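Long-range contacts in putative acyl-[acyl-carrier-protein] desaturase DesA2 (Mycobacterium tuberculosis, PDB 1ZA0), which may act as a metal-dependent acyl-ACP desaturase of mycobacterial fatty acid biosynthesis, introducing a double bond into the acyl chain: residues I71-K76 with A113-L118; A214-A219 with P267-F272; M22-D27 with H192-A197; Q42-A47 with V120-D125; A163-N168 with G243-P248. One frame throughout, in Å; residues are numbered along the deposited sequence.

Interaction 1. Residues I71-K76 with A113-L118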
# COMPACT_ATOMS: atom_id res chain seq x y z
N ILE A 71 -2.82 -8.83 5.67
CA ILE A 71 -2.45 -7.48 6.11
C ILE A 71 -2.80 -6.45 5.05
O ILE A 71 -3.38 -5.41 5.37
CB ILE A 71 -0.94 -7.43 6.47
CG1 ILE A 71 -0.68 -8.27 7.71
CG2 ILE A 71 -0.46 -5.93 6.63
CD1 ILE A 71 0.81 -8.67 7.84
N LEU A 72 -2.50 -6.75 3.77
CA LEU A 72 -2.79 -5.80 2.68
C LEU A 72 -4.27 -5.52 2.53
O LEU A 72 -4.74 -4.36 2.31
CB LEU A 72 -2.27 -6.29 1.33
CG LEU A 72 -0.83 -6.05 0.97
CD1 LEU A 72 -0.47 -6.69 -0.40
CD2 LEU A 72 -0.53 -4.58 1.02
N LEU A 73 -5.00 -6.61 2.63
CA LEU A 73 -6.43 -6.55 2.46
C LEU A 73 -7.07 -5.69 3.54
O LEU A 73 -7.93 -4.79 3.24
CB LEU A 73 -7.00 -7.95 2.44
CG LEU A 73 -8.53 -7.98 2.39
CD1 LEU A 73 -9.08 -7.24 1.13
CD2 LEU A 73 -9.04 -9.39 2.50
N ILE A 74 -6.63 -5.89 4.78
CA ILE A 74 -7.18 -5.13 5.91
C ILE A 74 -6.89 -3.64 5.70
O ILE A 74 -7.75 -2.78 5.91
CB ILE A 74 -6.57 -5.61 7.26
CG1 ILE A 74 -7.01 -7.03 7.62
CG2 ILE A 74 -6.90 -4.64 8.42
CD1 ILE A 74 -8.40 -7.12 8.08
N LEU A 75 -5.67 -3.33 5.33
CA LEU A 75 -5.25 -1.93 5.11
C LEU A 75 -6.01 -1.30 3.93
O LEU A 75 -6.48 -0.15 3.98
CB LEU A 75 -3.76 -1.87 4.87
CG LEU A 75 -2.84 -2.20 6.06
CD1 LEU A 75 -1.39 -2.07 5.68
CD2 LEU A 75 -3.21 -1.32 7.31
N LYS A 76 -6.14 -2.07 2.85
CA LYS A 76 -6.79 -1.55 1.65
C LYS A 76 -8.30 -1.31 1.88
O LYS A 76 -8.86 -0.39 1.32
CB LYS A 76 -6.59 -2.45 0.44
CG LYS A 76 -5.12 -2.58 -0.04
CD LYS A 76 -4.69 -1.55 -0.94
CE LYS A 76 -3.20 -1.78 -1.34
NZ LYS A 76 -2.90 -0.55 -2.05
N ALA A 113 -9.56 -7.32 -5.76
CA ALA A 113 -8.73 -8.37 -6.36
C ALA A 113 -8.24 -9.33 -5.23
O ALA A 113 -8.37 -10.54 -5.34
CB ALA A 113 -7.54 -7.81 -7.06
N LEU A 114 -7.70 -8.78 -4.15
CA LEU A 114 -7.19 -9.61 -3.08
C LEU A 114 -8.27 -10.46 -2.43
O LEU A 114 -8.07 -11.64 -2.18
CB LEU A 114 -6.50 -8.78 -2.00
CG LEU A 114 -5.15 -8.13 -2.34
CD1 LEU A 114 -4.93 -6.96 -1.37
CD2 LEU A 114 -3.98 -9.12 -2.16
N ARG A 115 -9.38 -9.84 -2.10
CA ARG A 115 -10.48 -10.57 -1.46
C ARG A 115 -11.00 -11.70 -2.33
O ARG A 115 -11.14 -12.82 -1.85
CB ARG A 115 -11.62 -9.64 -1.10
CG ARG A 115 -12.75 -10.27 -0.31
CD ARG A 115 -13.82 -9.25 0.16
NE ARG A 115 -13.30 -8.41 1.22
CZ ARG A 115 -13.11 -8.81 2.46
NH1 ARG A 115 -13.48 -10.01 2.85
NH2 ARG A 115 -12.59 -7.97 3.33
N GLU A 116 -11.29 -11.38 -3.59
CA GLU A 116 -11.81 -12.35 -4.55
C GLU A 116 -10.84 -13.51 -4.82
O GLU A 116 -11.26 -14.69 -4.84
CB GLU A 116 -12.28 -11.69 -5.83
CG GLU A 116 -13.53 -10.88 -5.56
CD GLU A 116 -14.12 -10.16 -6.78
OE1 GLU A 116 -13.61 -10.32 -7.89
OE2 GLU A 116 -15.09 -9.39 -6.55
N TYR A 117 -9.57 -13.20 -4.96
CA TYR A 117 -8.59 -14.25 -5.11
C TYR A 117 -8.70 -15.16 -3.89
O TYR A 117 -8.75 -16.39 -3.99
CB TYR A 117 -7.17 -13.70 -5.23
CG TYR A 117 -6.13 -14.78 -5.35
CD1 TYR A 117 -5.61 -15.16 -6.57
CD2 TYR A 117 -5.62 -15.38 -4.21
CE1 TYR A 117 -4.63 -16.20 -6.67
CE2 TYR A 117 -4.70 -16.38 -4.26
CZ TYR A 117 -4.22 -16.82 -5.50
OH TYR A 117 -3.23 -17.81 -5.50
N LEU A 118 -8.65 -14.58 -2.71
CA LEU A 118 -8.54 -15.35 -1.49
C LEU A 118 -9.74 -16.28 -1.18
O LEU A 118 -9.55 -17.41 -0.64
CB LEU A 118 -8.31 -14.43 -0.32
CG LEU A 118 -6.91 -13.80 -0.22
CD1 LEU A 118 -6.80 -12.83 0.96
CD2 LEU A 118 -5.85 -14.90 -0.15
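L73 lays its two methyls against R115 on helix 95-121, the two side chains crossing at about a right angle. CG of L73 stands anti to its backbone N (chi1 175°), on the side of the neighbouring helix; from there CD2 sits over one face of the guanidinium, 3.9 Å from R115 NH2 and set toward its rim, while CD1 lies 4.1 Å from R115 CB. A leucine suits this place because the flat guanidinium accepts carbon over its face and keeps its N-H groups for partners round the rim: NH2 of R115 makes a salt bridge with D77 and NH1 bonds to the carbonyl of N129. Here two helices of the ferritin-like bundle, 63-77 and 95-121, run roughly antiparallel, their short segments inclined at 137° with axes 9.8 Å apart. Deeper in, CD1 of L114 touches L72 CB at 3.8 Å and also reaches the backbone N of L73. L118 CD1 approaches L73 CD2 more loosely, at 4.4 Å.

Interaction 2. Residues A214-A219 with P267-F272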
# COMPACT_ATOMS: atom_id res chain seq x y z
N ALA A 214 7.48 18.39 8.93
CA ALA A 214 6.55 17.31 8.71
C ALA A 214 7.32 16.01 8.37
O ALA A 214 7.01 14.96 8.91
CB ALA A 214 5.57 17.67 7.66
N ILE A 215 8.37 16.09 7.57
CA ILE A 215 9.12 14.90 7.20
C ILE A 215 9.84 14.35 8.40
O ILE A 215 9.86 13.12 8.63
CB ILE A 215 10.10 15.22 6.01
CG1 ILE A 215 9.31 15.56 4.75
CG2 ILE A 215 11.05 14.03 5.81
CD1 ILE A 215 10.13 16.22 3.62
N ALA A 216 10.40 15.25 9.21
CA ALA A 216 11.07 14.82 10.45
C ALA A 216 10.14 14.08 11.39
O ALA A 216 10.47 13.02 11.90
CB ALA A 216 11.72 16.03 11.18
N ALA A 217 8.94 14.61 11.57
CA ALA A 217 7.98 14.04 12.53
C ALA A 217 7.45 12.66 12.07
O ALA A 217 7.35 11.73 12.88
CB ALA A 217 6.84 15.01 12.77
N ARG A 218 7.12 12.51 10.78
CA ARG A 218 6.75 11.22 10.20
C ARG A 218 7.89 10.22 10.26
O ARG A 218 7.67 9.08 10.67
CB ARG A 218 6.24 11.40 8.78
CG ARG A 218 4.86 11.98 8.72
CD ARG A 218 3.76 11.31 9.70
NE ARG A 218 2.98 12.39 10.33
CZ ARG A 218 3.24 13.01 11.50
NH1 ARG A 218 2.45 14.00 11.87
NH2 ARG A 218 4.23 12.67 12.32
N ALA A 219 9.10 10.63 9.90
CA ALA A 219 10.25 9.74 9.92
C ALA A 219 10.42 9.14 11.30
O ALA A 219 10.84 7.99 11.42
CB ALA A 219 11.50 10.45 9.53
N PRO A 267 20.18 19.00 8.28
CA PRO A 267 20.58 18.72 9.67
C PRO A 267 19.56 17.95 10.54
O PRO A 267 19.94 16.98 11.16
CB PRO A 267 20.87 20.13 10.27
CG PRO A 267 21.20 21.00 9.09
CD PRO A 267 20.40 20.42 7.92
N SER A 268 18.31 18.35 10.57
CA SER A 268 17.28 17.68 11.41
C SER A 268 16.77 16.31 10.90
O SER A 268 15.83 15.72 11.48
CB SER A 268 16.09 18.61 11.56
OG SER A 268 15.28 18.57 10.40
N LEU A 269 17.35 15.81 9.81
CA LEU A 269 16.92 14.54 9.20
C LEU A 269 18.07 13.56 9.01
O LEU A 269 17.82 12.43 8.63
CB LEU A 269 16.30 14.79 7.81
CG LEU A 269 15.08 15.72 7.70
CD1 LEU A 269 14.75 15.96 6.24
CD2 LEU A 269 13.88 15.17 8.47
N LYS A 270 19.32 13.99 9.23
CA LYS A 270 20.50 13.14 8.98
C LYS A 270 20.49 11.92 9.91
O LYS A 270 21.09 10.90 9.61
CB LYS A 270 21.84 13.95 9.08
N GLN A 271 19.80 12.04 11.03
CA GLN A 271 19.62 10.93 11.98
C GLN A 271 18.71 9.80 11.50
O GLN A 271 18.73 8.71 12.09
CB GLN A 271 19.04 11.46 13.28
CG GLN A 271 17.65 12.04 13.12
CD GLN A 271 17.01 12.41 14.44
OE1 GLN A 271 17.05 11.63 15.38
NE2 GLN A 271 16.41 13.59 14.50
N PHE A 272 17.93 10.06 10.43
CA PHE A 272 17.11 9.03 9.77
C PHE A 272 17.73 8.51 8.50
O PHE A 272 17.08 7.72 7.82
CB PHE A 272 15.75 9.60 9.42
CG PHE A 272 15.07 10.25 10.56
CD1 PHE A 272 14.55 9.47 11.61
CD2 PHE A 272 14.96 11.63 10.63
CE1 PHE A 272 13.91 10.09 12.71
CE2 PHE A 272 14.33 12.26 11.69
CZ PHE A 272 13.80 11.47 12.75
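A219 presents its methyl squarely to the ring of F272: CB stands 3.6 Å from the ring centroid and only 8° off the ring normal, a CH-pi contact over the centre of the face. With chi1 at -52°, CG of F272 lies beside its own backbone N and anti to the carbonyl carbon, and the ring is turned flat toward the helix. Its opposite face is covered toward the rim by CG of the neighbouring Q271, so the phenyl is sandwiched between aliphatic carbons. At the far end of the ring, CZ comes 3.8 Å from the carbonyl O of A216.

One turn back along helix 208-221, A216 receives the branch of L269 rather than a ring. CD2 of L269 rests 3.5 Å from A216 CA and 3.6 Å from its CB, an approach to the helix backbone that the small alanine side chain permits. I215 crosses L269 at about a right angle and meets CD2 through its CG2 at 4.0 Å.

The contact lays the C-terminal loop on helix 208-221, away from the metal site, while I258 of helix 247-260 touches I215, L269 and F272. No hydrogen bond joins the two segments. Their cohesion is therefore dispersive and hydrophobic, and depends on the fit of methyls to one aromatic face and to the helix surface.

Interaction 3. Residues M22-D27 with H192-A197. With MN (manganese (II) ion), chain B.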
# COMPACT_ATOMS: atom_id res chain seq x y z
N MET A 22 -1.76 14.37 -12.78
CA MET A 22 -2.98 13.67 -13.26
C MET A 22 -2.83 13.38 -14.70
O MET A 22 -3.08 12.30 -15.19
CB MET A 22 -4.20 14.57 -13.11
CG MET A 22 -5.19 14.21 -12.11
SD MET A 22 -5.57 12.43 -11.79
CE MET A 22 -6.90 11.97 -12.91
N THR A 23 -2.36 14.39 -15.44
CA THR A 23 -2.12 14.23 -16.85
C THR A 23 -1.11 13.14 -17.15
O THR A 23 -1.29 12.31 -18.01
CB THR A 23 -1.67 15.67 -17.46
OG1 THR A 23 -2.73 16.60 -17.24
CG2 THR A 23 -1.61 15.61 -18.91
N ARG A 24 0.02 13.16 -16.46
CA ARG A 24 0.95 12.05 -16.57
C ARG A 24 0.31 10.68 -16.22
O ARG A 24 0.49 9.69 -16.94
CB ARG A 24 2.12 12.29 -15.63
CG ARG A 24 3.21 11.28 -15.74
CD ARG A 24 4.29 11.40 -14.70
NE ARG A 24 3.75 11.65 -13.38
CZ ARG A 24 3.10 10.76 -12.63
NH1 ARG A 24 2.95 9.53 -13.07
NH2 ARG A 24 2.65 11.10 -11.41
N HIS A 25 -0.39 10.64 -15.12
CA HIS A 25 -0.92 9.35 -14.60
C HIS A 25 -1.88 8.75 -15.64
O HIS A 25 -1.67 7.66 -16.15
CB HIS A 25 -1.53 9.60 -13.23
CG HIS A 25 -1.97 8.36 -12.50
ND1 HIS A 25 -1.30 7.86 -11.39
CD2 HIS A 25 -3.02 7.53 -12.71
CE1 HIS A 25 -1.94 6.80 -10.93
NE2 HIS A 25 -2.98 6.56 -11.72
N LEU A 26 -2.83 9.55 -16.09
CA LEU A 26 -3.73 9.14 -17.21
C LEU A 26 -3.07 8.74 -18.52
O LEU A 26 -3.45 7.72 -19.13
CB LEU A 26 -4.78 10.20 -17.46
CG LEU A 26 -5.76 10.49 -16.33
CD1 LEU A 26 -6.68 11.63 -16.66
CD2 LEU A 26 -6.60 9.29 -16.02
N ASP A 27 -2.05 9.49 -18.98
CA ASP A 27 -1.43 9.21 -20.29
C ASP A 27 -0.54 7.98 -20.26
O ASP A 27 -0.26 7.40 -21.28
CB ASP A 27 -0.57 10.40 -20.80
CG ASP A 27 -1.41 11.70 -21.13
OD1 ASP A 27 -2.68 11.72 -21.14
OD2 ASP A 27 -0.83 12.79 -21.36
N HIS A 192 1.43 5.73 -7.07
CA HIS A 192 0.82 6.48 -6.01
C HIS A 192 1.89 7.31 -5.28
O HIS A 192 1.72 8.53 -4.96
CB HIS A 192 0.07 5.51 -5.06
CG HIS A 192 -1.16 4.85 -5.66
ND1 HIS A 192 -1.97 3.97 -4.96
CD2 HIS A 192 -1.66 4.89 -6.93
CE1 HIS A 192 -2.96 3.59 -5.75
NE2 HIS A 192 -2.77 4.08 -6.96
N GLU A 193 2.97 6.62 -4.95
CA GLU A 193 4.04 7.27 -4.26
C GLU A 193 4.59 8.48 -5.09
O GLU A 193 4.93 9.51 -4.50
CB GLU A 193 5.15 6.28 -3.87
CG GLU A 193 6.24 6.98 -3.05
CD GLU A 193 7.64 6.36 -3.14
OE1 GLU A 193 7.79 5.28 -3.76
OE2 GLU A 193 8.59 6.95 -2.53
N GLU A 194 4.73 8.29 -6.40
CA GLU A 194 5.37 9.25 -7.31
C GLU A 194 4.48 10.52 -7.24
O GLU A 194 4.95 11.63 -7.12
CB GLU A 194 5.39 8.70 -8.74
CG GLU A 194 5.86 9.63 -9.86
CD GLU A 194 5.88 8.94 -11.20
OE1 GLU A 194 5.39 7.79 -11.27
OE2 GLU A 194 6.41 9.49 -12.22
N PHE A 195 3.18 10.31 -7.34
CA PHE A 195 2.20 11.40 -7.31
C PHE A 195 2.26 12.17 -6.02
O PHE A 195 2.51 13.39 -6.05
CB PHE A 195 0.78 10.85 -7.57
CG PHE A 195 -0.20 11.88 -8.13
CD1 PHE A 195 -0.86 11.63 -9.31
CD2 PHE A 195 -0.50 13.03 -7.45
CE1 PHE A 195 -1.82 12.53 -9.81
CE2 PHE A 195 -1.43 13.95 -7.96
CZ PHE A 195 -2.07 13.71 -9.15
N PHE A 196 2.11 11.49 -4.87
CA PHE A 196 2.19 12.21 -3.60
C PHE A 196 3.56 12.82 -3.39
O PHE A 196 3.69 13.94 -2.84
CB PHE A 196 1.79 11.36 -2.39
CG PHE A 196 0.31 11.04 -2.36
CD1 PHE A 196 -0.62 12.05 -2.14
CD2 PHE A 196 -0.13 9.75 -2.57
CE1 PHE A 196 -1.99 11.77 -2.11
CE2 PHE A 196 -1.50 9.46 -2.55
CZ PHE A 196 -2.42 10.48 -2.35
N ALA A 197 4.59 12.09 -3.75
CA ALA A 197 5.93 12.61 -3.50
C ALA A 197 6.19 13.87 -4.36
O ALA A 197 6.96 14.73 -3.97
CB ALA A 197 6.97 11.55 -3.80
MN MN B . -1.56 2.94 -2.90
O HOH W 1 -1.56 2.30 -0.82
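R24 and E194 meet tip to tip across two nearly antiparallel helices, 9-27 and 176-206, the second of which belongs to the diiron-type four-helix bundle. CG of R24 is anti to its backbone N (chi1 -175°), and the chain bends at chi3; E194 is extended beyond CG. Their planar ends stack, the planes 13° apart, with OE1 of E194 3.5 Å from R24 NH1. No N-H points at the carboxylate, so this salt bridge works through charge alone, and NH2 of R24 bonds instead to N21. F195, its CG anti to the backbone N (chi1 -156°), rests its ring against helix 9-27, where CE1 lies 3.5 Å from the backbone N of M22. The sulfur of M22 makes an oblique Met-aromatic contact with that ring. H25 and H192 approach edge to edge, and E106 accepts a hydrogen bond from NE2 of each, tying H25 to the metal's second shell. E107, E159 and E189 share the manganese with H192, whose ND1 binds the ion at 2.3 Å.

Interaction 4. Residues Q42-A47 with V120-D125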
# COMPACT_ATOMS: atom_id res chain seq x y z
N GLN A 42 -11.72 -22.47 -10.15
CA GLN A 42 -11.41 -23.24 -8.91
C GLN A 42 -12.41 -23.02 -7.76
O GLN A 42 -12.34 -23.67 -6.75
CB GLN A 42 -10.08 -22.80 -8.33
CG GLN A 42 -8.95 -23.17 -9.19
CD GLN A 42 -7.63 -22.68 -8.66
OE1 GLN A 42 -7.45 -22.51 -7.41
NE2 GLN A 42 -6.67 -22.48 -9.59
N GLY A 43 -13.27 -22.02 -7.90
CA GLY A 43 -14.19 -21.69 -6.85
C GLY A 43 -15.15 -22.82 -6.54
O GLY A 43 -15.57 -23.59 -7.40
N GLU A 44 -15.55 -22.89 -5.27
CA GLU A 44 -16.62 -23.81 -4.93
C GLU A 44 -17.56 -23.30 -3.84
O GLU A 44 -17.19 -22.49 -2.97
CB GLU A 44 -16.05 -25.19 -4.61
CG GLU A 44 -15.04 -25.23 -3.51
CD GLU A 44 -14.44 -26.66 -3.33
OE1 GLU A 44 -15.11 -27.48 -2.65
OE2 GLU A 44 -13.31 -26.94 -3.89
N ASN A 45 -18.78 -23.76 -3.95
CA ASN A 45 -19.82 -23.43 -3.00
C ASN A 45 -19.38 -23.78 -1.59
O ASN A 45 -18.77 -24.81 -1.37
CB ASN A 45 -21.14 -24.16 -3.34
CG ASN A 45 -21.85 -23.54 -4.52
OD1 ASN A 45 -21.24 -22.77 -5.33
ND2 ASN A 45 -23.13 -23.88 -4.68
N PHE A 46 -19.72 -22.91 -0.66
CA PHE A 46 -19.63 -23.21 0.75
C PHE A 46 -20.86 -24.08 1.15
O PHE A 46 -21.73 -24.37 0.29
CB PHE A 46 -19.42 -21.94 1.57
CG PHE A 46 -18.06 -21.32 1.36
CD1 PHE A 46 -17.04 -21.58 2.23
CD2 PHE A 46 -17.79 -20.53 0.21
CE1 PHE A 46 -15.77 -21.01 2.01
CE2 PHE A 46 -16.50 -20.00 -0.03
CZ PHE A 46 -15.52 -20.20 0.89
N ALA A 47 -20.85 -24.59 2.37
CA ALA A 47 -21.83 -25.55 2.86
C ALA A 47 -23.26 -25.04 2.84
O ALA A 47 -24.17 -25.78 2.52
CB ALA A 47 -21.45 -26.03 4.30
N VAL A 120 -12.01 -17.32 -3.52
CA VAL A 120 -12.20 -18.30 -4.57
C VAL A 120 -11.22 -19.46 -4.39
O VAL A 120 -11.57 -20.61 -4.72
CB VAL A 120 -12.02 -17.65 -5.95
CG1 VAL A 120 -11.69 -18.59 -6.99
CG2 VAL A 120 -13.20 -16.78 -6.28
N THR A 121 -9.99 -19.15 -3.99
CA THR A 121 -8.96 -20.15 -3.89
C THR A 121 -8.96 -20.87 -2.57
O THR A 121 -8.21 -21.82 -2.46
CB THR A 121 -7.51 -19.57 -4.04
OG1 THR A 121 -7.28 -18.56 -3.08
CG2 THR A 121 -7.33 -18.91 -5.41
N ARG A 122 -9.70 -20.36 -1.57
CA ARG A 122 -9.75 -20.87 -0.19
C ARG A 122 -8.39 -20.89 0.53
O ARG A 122 -8.12 -21.77 1.36
CB ARG A 122 -10.29 -22.34 -0.19
CG ARG A 122 -11.57 -22.64 -1.04
CD ARG A 122 -12.75 -22.35 -0.30
NE ARG A 122 -14.11 -22.76 -0.81
CZ ARG A 122 -14.89 -23.67 -0.22
NH1 ARG A 122 -14.46 -24.42 0.78
NH2 ARG A 122 -16.14 -23.81 -0.62
N GLU A 123 -7.55 -19.91 0.24
CA GLU A 123 -6.22 -19.91 0.76
C GLU A 123 -6.20 -19.44 2.19
O GLU A 123 -5.21 -19.63 2.85
CB GLU A 123 -5.29 -19.11 -0.15
CG GLU A 123 -4.89 -19.86 -1.43
CD GLU A 123 -3.97 -21.08 -1.10
OE1 GLU A 123 -3.38 -21.14 0.02
OE2 GLU A 123 -3.93 -22.00 -1.92
N VAL A 124 -7.25 -18.75 2.63
CA VAL A 124 -7.40 -18.41 4.04
C VAL A 124 -8.85 -18.67 4.46
O VAL A 124 -9.72 -18.78 3.65
CB VAL A 124 -6.99 -16.93 4.35
CG1 VAL A 124 -5.55 -16.68 3.94
CG2 VAL A 124 -7.88 -15.97 3.59
N ASP A 125 -9.06 -18.83 5.75
CA ASP A 125 -10.39 -18.98 6.32
C ASP A 125 -11.18 -17.70 6.08
O ASP A 125 -10.87 -16.67 6.69
CB ASP A 125 -10.24 -19.23 7.81
CG ASP A 125 -11.56 -19.52 8.52
OD1 ASP A 125 -12.65 -19.54 7.88
OD2 ASP A 125 -11.54 -19.75 9.74
O HOH W 2 -14.43 -20.99 -3.11
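R122 sends NH2 to the carbonyl O of E44 in a nearly straight hydrogen bond of 2.9 Å, the N-H...O angle 168°. The oxygen lies in the guanidinium plane, yet the donor stands above the carbonyl plane of E44. This arginine follows the end of helix 95-121, where positive phi breaks the helical path, and it pins the loop after helix 9-27 to that helix end. Water 2 accepts from both R122 NE and the backbone N of E44, bridging them; NH2 and NH1 also bond to the carbonyl of R52 and to Q58. Arginine suits the site because several N-H groups in one plane can grip several loop acceptors at once.

Both faces of the guanidinium are covered. F46 lies flat on one, planes 11° apart and centres 3.7 Å apart, a cation-pi stack, and CG of E44 presses on the opposite face, 3.4 Å from R122 NH2. With chi1 at 57°, that CG sits between its own backbone N and carbonyl carbon. The carboxylate beyond pairs with R52, and its negative charge probably still steadies the arginine.

Farther out, the loop skims the last helical turn. G43 comes close beside V120, whose CG1 lies 3.9 Å from G43 N. A CA-H...O contact completes the edge, G43 CA standing 3.5 Å from V120 O.

Interaction 5. Residues A163-N168 with G243-P248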
# COMPACT_ATOMS: atom_id res chain seq x y z
N ALA A 163 4.66 0.20 -1.69
CA ALA A 163 5.41 -0.19 -2.87
C ALA A 163 6.52 -1.21 -2.55
O ALA A 163 6.62 -2.20 -3.27
CB ALA A 163 5.97 1.02 -3.57
N VAL A 164 7.25 -1.00 -1.45
CA VAL A 164 8.29 -1.90 -0.98
C VAL A 164 7.70 -3.27 -0.51
O VAL A 164 8.13 -4.34 -0.94
CB VAL A 164 9.08 -1.25 0.14
CG1 VAL A 164 10.05 -2.21 0.79
CG2 VAL A 164 9.87 0.00 -0.45
N PHE A 165 6.67 -3.20 0.33
CA PHE A 165 5.90 -4.37 0.75
C PHE A 165 5.46 -5.23 -0.42
O PHE A 165 5.75 -6.42 -0.43
CB PHE A 165 4.72 -3.91 1.63
CG PHE A 165 3.96 -5.00 2.33
CD1 PHE A 165 4.01 -5.14 3.71
CD2 PHE A 165 3.10 -5.85 1.59
CE1 PHE A 165 3.25 -6.13 4.38
CE2 PHE A 165 2.32 -6.80 2.24
CZ PHE A 165 2.43 -6.97 3.66
N CYS A 166 4.79 -4.64 -1.43
CA CYS A 166 4.21 -5.42 -2.49
C CYS A 166 5.27 -5.91 -3.49
O CYS A 166 5.14 -7.01 -4.06
CB CYS A 166 3.12 -4.64 -3.22
SG CYS A 166 1.67 -4.32 -2.21
N ARG A 167 6.30 -5.09 -3.72
CA ARG A 167 7.43 -5.54 -4.50
C ARG A 167 8.11 -6.79 -3.87
O ARG A 167 8.38 -7.79 -4.60
CB ARG A 167 8.45 -4.40 -4.71
CG ARG A 167 9.63 -4.88 -5.58
N ASN A 168 8.37 -6.73 -2.56
CA ASN A 168 9.08 -7.76 -1.86
C ASN A 168 8.19 -8.99 -1.84
O ASN A 168 8.67 -10.13 -1.93
CB ASN A 168 9.48 -7.36 -0.42
CG ASN A 168 10.54 -6.24 -0.39
OD1 ASN A 168 11.14 -5.89 -1.44
ND2 ASN A 168 10.80 -5.71 0.82
N GLY A 243 11.47 -11.27 5.38
CA GLY A 243 12.09 -10.14 4.71
C GLY A 243 11.10 -9.39 3.79
O GLY A 243 11.54 -8.59 2.97
N ILE A 244 9.80 -9.64 3.89
CA ILE A 244 8.86 -8.86 3.05
C ILE A 244 8.77 -7.44 3.60
O ILE A 244 8.91 -6.47 2.87
CB ILE A 244 7.49 -9.59 3.01
CG1 ILE A 244 7.66 -10.93 2.26
CG2 ILE A 244 6.35 -8.72 2.51
CD1 ILE A 244 6.56 -11.94 2.59
N PHE A 245 8.43 -7.30 4.87
CA PHE A 245 8.40 -5.98 5.44
C PHE A 245 8.57 -6.05 6.92
O PHE A 245 7.96 -6.86 7.60
CB PHE A 245 7.12 -5.24 5.09
CG PHE A 245 7.22 -3.75 5.19
CD1 PHE A 245 7.68 -2.99 4.11
CD2 PHE A 245 6.90 -3.09 6.37
CE1 PHE A 245 7.78 -1.61 4.19
CE2 PHE A 245 6.97 -1.67 6.43
CZ PHE A 245 7.42 -0.94 5.35
N GLY A 246 9.41 -5.16 7.42
CA GLY A 246 9.66 -5.04 8.86
C GLY A 246 10.47 -3.80 9.18
O GLY A 246 10.65 -2.93 8.31
N LYS A 247 10.99 -3.74 10.41
CA LYS A 247 11.61 -2.50 10.91
C LYS A 247 12.82 -2.15 10.06
O LYS A 247 13.03 -0.99 9.82
CB LYS A 247 11.96 -2.59 12.43
CG LYS A 247 10.78 -2.26 13.38
N PRO A 248 13.63 -3.12 9.63
CA PRO A 248 14.77 -2.84 8.76
C PRO A 248 14.38 -2.32 7.36
O PRO A 248 15.06 -1.46 6.84
CB PRO A 248 15.47 -4.21 8.62
CG PRO A 248 14.97 -5.04 9.72
CD PRO A 248 13.57 -4.56 9.97
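I244 sets its CG2 methyl over the centre of the F165 ring, 4.2 Å from the centroid and just 1° off the ring normal, a CH-pi contact on one face. CG2 is anti to the backbone N of I244, which carries it to the ring. F245 touches the same phenylalanine through its CB, 3.4 Å from F165 CD1. The two phenylalanine side chains cross at about a right angle, but their rings form neither a stack nor an edge-to-face pair: the planes are inclined at 44° and the centroids lie 6.0 Å apart. V164 brings CG1 to the edge of the F245 ring, 4.1 Å from CE1. Bulky apolar residues suit this connection, since I244 and F245 lay carbon against the F165 ring and V164.

Toward the polar edge, N168 gives an N-H from ND2 to the carbonyl O of I244 at 2.9 Å, with an N-H...O angle of 164°. The acceptor lies near the amide plane of N168, and the bond satisfies a carbonyl in a linker with no regular helix.

That linker opens with G243, whose positive phi closes helix 233-241 in a Schellman motif, and ends at G246, the N-cap of helix 247-260. Helix 148-172 is thus covered here by the turn between two helices, while F165 reaches on to A68 and L72 of helix 63-77 and C166 faces helix 176-206.

In the fold
Helices 95-121, 148-172 and 176-206 carry the metal ligands, and four of the five contacts use one of them. Interactions 1 and 4 both use helix 95-121; their centres are 15 Å apart, and L118 packs on E123 and V124. Interaction 1 also touches interaction 5, where L72 meets F165 and C166, so helix 63-77 joins two contacts into one core. Interaction 3, which holds a metal ligand, closes the longest loop, and interactions 1 and 4 are nested within it; interaction 5 crosses it along the chain. Interaction 2 closes last, its segments alternating with those of interaction 5, about 46 Å from interaction 4 between centres, fastening the C-terminal loop at the other side of the molecule.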